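Local coordinates for protein Na Glutathione S-transferase 2 (Necator americanus, PDB 2ON5) that probably conjugates glutathione to electrophilic substrates as a hookworm glutathione S-transferase, holding the tripeptide in a pocket of each subunit, at residues Y147-A161 and I181-L194. Residues are numbered along the deposited sequence; the frame is centred on the assembly and turned at random.
Sequences YLVGDSVTYADLCLA and IKAHAEKVRSIPAL
Thr154 and Asp157 form the N-capping box familiar from the C-terminal helical domain of glutathione S-transferases; it begins helix 155-168, and its Asp157 half touches His184 and Val188 of helix 179-189. Thr154 N donates to the anti lone pair of Asp157 OD1 at 2.8 Å, and Thr154 OG1 in turn accepts a weak capping bond from Ala156 N. The axes of 155-161 and 181-189 cross at -114° and approach to 9.1 Å. The nearest backbone approach comes later, where Ala161 CA and Ala185 CA are 4.1 Å apart. Ala161 CB also packs 3.6 Å from Val188 CG1. Val188 is forked across the interface, since CG1 also meets Leu158 CD2 while CG2 reaches Asp157 CB and lies over one face of the His184 ring, toward its rim. That ring, its CG anti to the backbone N (chi1 169°), is thrown toward the first helix; NE2 makes a weak bond of 3.5 Å to Asp157 O, and ND1 a weak one to Gly146 O, which would suit a protonated imidazole if both nitrogens donate. Leu160 CD2 adds an oblique contact to His184 CD2. Just before the N-cap, Val153 and Ile191 meet tip to tip, and Leu158 and Ile191 also touch helix 16-25 of the thioredoxin-like domain. The Tyr147 ring is sandwiched: Val153 N sits over the centre of one face, and on the opposite face Lys187 CE makes a CH-pi contact 3.9 Å from the centroid, 27° off the normal.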
# COMPACT_ATOMS: atom_id res chain seq x y z
N TYR A 147 0.91 1.87 -21.76
CA TYR A 147 0.43 1.79 -20.37
C TYR A 147 1.40 0.98 -19.51
O TYR A 147 2.21 0.18 -20.02
CB TYR A 147 -0.99 1.20 -20.29
CG TYR A 147 -2.05 1.95 -21.08
CD1 TYR A 147 -2.62 1.38 -22.22
CD2 TYR A 147 -2.46 3.22 -20.70
CE1 TYR A 147 -3.57 2.06 -22.96
CE2 TYR A 147 -3.41 3.91 -21.43
CZ TYR A 147 -3.97 3.34 -22.56
OH TYR A 147 -4.94 4.04 -23.29
N LEU A 148 1.30 1.15 -18.19
CA LEU A 148 2.31 0.57 -17.30
C LEU A 148 2.23 -0.96 -17.26
O LEU A 148 3.26 -1.64 -17.25
CB LEU A 148 2.20 1.17 -15.90
CG LEU A 148 2.55 2.66 -15.85
CD1 LEU A 148 1.96 3.24 -14.56
CD2 LEU A 148 4.09 2.87 -15.92
N VAL A 149 1.01 -1.50 -17.27
CA VAL A 149 0.80 -2.95 -17.25
C VAL A 149 -0.28 -3.32 -18.26
O VAL A 149 -1.38 -2.76 -18.24
CB VAL A 149 0.40 -3.48 -15.86
CG1 VAL A 149 0.32 -5.01 -15.86
CG2 VAL A 149 1.40 -3.04 -14.78
N GLY A 150 0.02 -4.27 -19.15
CA GLY A 150 -0.99 -4.72 -20.11
C GLY A 150 -1.29 -3.69 -21.20
O GLY A 150 -0.52 -2.73 -21.40
N ASP A 151 -2.41 -3.90 -21.89
CA ASP A 151 -2.70 -3.18 -23.10
C ASP A 151 -3.76 -2.11 -22.88
O ASP A 151 -4.07 -1.37 -23.81
CB ASP A 151 -3.17 -4.15 -24.21
CG ASP A 151 -2.06 -5.10 -24.69
OD1 ASP A 151 -2.40 -6.20 -25.18
OD2 ASP A 151 -0.87 -4.75 -24.59
N SER A 152 -4.31 -2.00 -21.67
CA SER A 152 -5.35 -1.01 -21.42
C SER A 152 -5.12 -0.25 -20.10
O SER A 152 -4.31 -0.67 -19.28
CB SER A 152 -6.73 -1.69 -21.44
OG SER A 152 -6.83 -2.66 -20.42
N VAL A 153 -5.82 0.88 -19.94
CA VAL A 153 -5.63 1.77 -18.77
C VAL A 153 -6.00 1.08 -17.45
O VAL A 153 -7.01 0.37 -17.38
CB VAL A 153 -6.36 3.14 -18.93
CG1 VAL A 153 -7.91 3.00 -18.85
CG2 VAL A 153 -5.84 4.18 -17.89
N THR A 154 -5.18 1.28 -16.43
CA THR A 154 -5.47 0.78 -15.09
C THR A 154 -5.33 1.90 -14.06
O THR A 154 -4.84 2.99 -14.37
CB THR A 154 -4.55 -0.40 -14.66
OG1 THR A 154 -3.22 0.08 -14.46
CG2 THR A 154 -4.60 -1.54 -15.67
N TYR A 155 -5.72 1.62 -12.82
CA TYR A 155 -5.60 2.68 -11.80
C TYR A 155 -4.15 3.09 -11.54
O TYR A 155 -3.88 4.21 -11.08
CB TYR A 155 -6.37 2.33 -10.52
CG TYR A 155 -5.72 1.30 -9.63
CD1 TYR A 155 -4.83 1.70 -8.64
CD2 TYR A 155 -5.98 -0.07 -9.78
CE1 TYR A 155 -4.19 0.76 -7.82
CE2 TYR A 155 -5.35 -1.03 -8.95
CZ TYR A 155 -4.45 -0.58 -7.98
OH TYR A 155 -3.80 -1.46 -7.15
N ALA A 156 -3.20 2.20 -11.83
CA ALA A 156 -1.80 2.59 -11.70
C ALA A 156 -1.44 3.69 -12.72
O ALA A 156 -0.71 4.63 -12.40
CB ALA A 156 -0.87 1.37 -11.83
N ASP A 157 -1.96 3.58 -13.96
CA ASP A 157 -1.80 4.64 -14.97
C ASP A 157 -2.37 5.98 -14.47
O ASP A 157 -1.74 7.03 -14.64
CB ASP A 157 -2.47 4.25 -16.28
CG ASP A 157 -1.82 3.02 -16.91
OD1 ASP A 157 -2.54 2.01 -17.07
OD2 ASP A 157 -0.58 3.09 -17.18
N LEU A 158 -3.53 5.90 -13.85
CA LEU A 158 -4.23 7.10 -13.43
C LEU A 158 -3.41 7.78 -12.35
O LEU A 158 -3.23 8.99 -12.41
CB LEU A 158 -5.66 6.78 -12.94
CG LEU A 158 -6.63 6.15 -13.96
CD1 LEU A 158 -8.00 5.76 -13.34
CD2 LEU A 158 -6.85 7.07 -15.16
N CYS A 159 -2.88 6.98 -11.42
CA CYS A 159 -2.02 7.51 -10.34
C CYS A 159 -0.82 8.23 -10.93
O CYS A 159 -0.52 9.37 -10.55
CB CYS A 159 -1.52 6.42 -9.38
SG CYS A 159 -2.83 5.76 -8.32
N LEU A 160 -0.09 7.57 -11.83
CA LEU A 160 1.12 8.19 -12.38
C LEU A 160 0.85 9.44 -13.25
O LEU A 160 1.53 10.48 -13.07
CB LEU A 160 1.97 7.17 -13.16
CG LEU A 160 3.30 7.69 -13.68
CD1 LEU A 160 4.25 8.05 -12.53
CD2 LEU A 160 3.90 6.68 -14.66
N ALA A 161 -0.08 9.32 -14.20
CA ALA A 161 -0.43 10.44 -15.11
C ALA A 161 -0.90 11.66 -14.29
O ALA A 161 -0.51 12.82 -14.55
CB ALA A 161 -1.55 10.01 -16.10
N ILE A 181 7.61 9.16 -19.83
CA ILE A 181 6.69 9.45 -18.72
C ILE A 181 5.77 10.60 -19.11
O ILE A 181 4.58 10.55 -18.84
CB ILE A 181 7.46 9.72 -17.38
CG1 ILE A 181 8.49 8.60 -17.10
CG2 ILE A 181 6.48 9.89 -16.22
CD1 ILE A 181 7.85 7.19 -16.91
N LYS A 182 6.32 11.61 -19.79
CA LYS A 182 5.47 12.63 -20.42
C LYS A 182 4.49 12.05 -21.44
O LYS A 182 3.30 12.41 -21.43
CB LYS A 182 6.29 13.75 -21.05
CG LYS A 182 5.48 15.01 -21.33
CD LYS A 182 6.39 16.16 -21.73
CE LYS A 182 5.59 17.44 -21.90
NZ LYS A 182 6.48 18.62 -22.25
N ALA A 183 4.98 11.16 -22.31
CA ALA A 183 4.12 10.53 -23.31
C ALA A 183 2.98 9.78 -22.62
O ALA A 183 1.84 9.84 -23.04
CB ALA A 183 4.94 9.55 -24.19
N HIS A 184 3.32 9.08 -21.53
CA HIS A 184 2.34 8.34 -20.75
C HIS A 184 1.25 9.24 -20.17
O HIS A 184 0.06 8.95 -20.30
CB HIS A 184 3.05 7.53 -19.66
CG HIS A 184 2.11 6.95 -18.65
ND1 HIS A 184 1.53 5.71 -18.81
CD2 HIS A 184 1.62 7.45 -17.48
CE1 HIS A 184 0.75 5.45 -17.77
NE2 HIS A 184 0.79 6.48 -16.95
N ALA A 185 1.65 10.35 -19.54
CA ALA A 185 0.66 11.27 -18.97
C ALA A 185 -0.29 11.77 -20.05
O ALA A 185 -1.51 11.83 -19.83
CB ALA A 185 1.33 12.45 -18.25
N GLU A 186 0.25 12.08 -21.23
CA GLU A 186 -0.58 12.69 -22.27
C GLU A 186 -1.48 11.66 -22.96
O GLU A 186 -2.59 11.99 -23.34
CB GLU A 186 0.23 13.50 -23.28
CG GLU A 186 0.84 14.76 -22.63
CD GLU A 186 1.56 15.67 -23.64
OE1 GLU A 186 1.94 16.78 -23.24
OE2 GLU A 186 1.75 15.26 -24.81
N LYS A 187 -1.00 10.42 -23.08
CA LYS A 187 -1.84 9.30 -23.56
C LYS A 187 -3.05 9.05 -22.65
O LYS A 187 -4.20 9.07 -23.10
CB LYS A 187 -1.00 8.02 -23.73
CG LYS A 187 -1.81 6.80 -24.26
CD LYS A 187 -0.93 5.57 -24.38
CE LYS A 187 -1.68 4.41 -25.03
NZ LYS A 187 -1.80 4.69 -26.47
N VAL A 188 -2.78 8.87 -21.35
CA VAL A 188 -3.83 8.63 -20.34
C VAL A 188 -4.85 9.75 -20.30
O VAL A 188 -6.05 9.50 -20.38
CB VAL A 188 -3.18 8.38 -18.93
CG1 VAL A 188 -4.24 8.29 -17.78
CG2 VAL A 188 -2.30 7.08 -18.97
N ARG A 189 -4.38 10.99 -20.23
CA ARG A 189 -5.25 12.16 -20.05
C ARG A 189 -6.09 12.52 -21.29
O ARG A 189 -7.02 13.31 -21.18
CB ARG A 189 -4.43 13.35 -19.54
CG ARG A 189 -4.02 13.15 -18.07
CD ARG A 189 -2.80 14.01 -17.65
NE ARG A 189 -2.96 15.44 -17.98
CZ ARG A 189 -3.60 16.34 -17.24
NH1 ARG A 189 -4.22 16.00 -16.10
NH2 ARG A 189 -3.66 17.61 -17.66
N SER A 190 -5.77 11.91 -22.43
CA SER A 190 -6.52 12.13 -23.67
C SER A 190 -7.66 11.11 -23.85
O SER A 190 -8.44 11.24 -24.80
CB SER A 190 -5.59 12.11 -24.89
OG SER A 190 -4.98 10.82 -25.02
N ILE A 191 -7.74 10.11 -22.98
CA ILE A 191 -8.89 9.19 -23.02
C ILE A 191 -10.14 10.08 -22.85
O ILE A 191 -10.20 10.85 -21.92
CB ILE A 191 -8.82 8.13 -21.90
CG1 ILE A 191 -7.60 7.21 -22.10
CG2 ILE A 191 -10.18 7.38 -21.81
CD1 ILE A 191 -7.23 6.31 -20.90
N PRO A 192 -11.11 9.99 -23.79
CA PRO A 192 -12.21 10.97 -23.81
C PRO A 192 -12.91 11.27 -22.49
O PRO A 192 -13.02 12.44 -22.14
CB PRO A 192 -13.15 10.40 -24.86
CG PRO A 192 -12.22 9.75 -25.83
CD PRO A 192 -11.24 9.05 -24.92
N ALA A 193 -13.37 10.25 -21.75
CA ALA A 193 -14.08 10.51 -20.48
C ALA A 193 -13.19 11.19 -19.42
O ALA A 193 -13.66 11.99 -18.60
CB ALA A 193 -14.71 9.23 -19.93
N LEU A 194 -11.90 10.88 -19.45
CA LEU A 194 -10.95 11.52 -18.57
C LEU A 194 -10.67 12.96 -19.02
O LEU A 194 -10.63 13.86 -18.19
CB LEU A 194 -9.65 10.71 -18.49
CG LEU A 194 -8.59 11.20 -17.50
CD1 LEU A 194 -9.21 11.58 -16.14
CD2 LEU A 194 -7.47 10.13 -17.32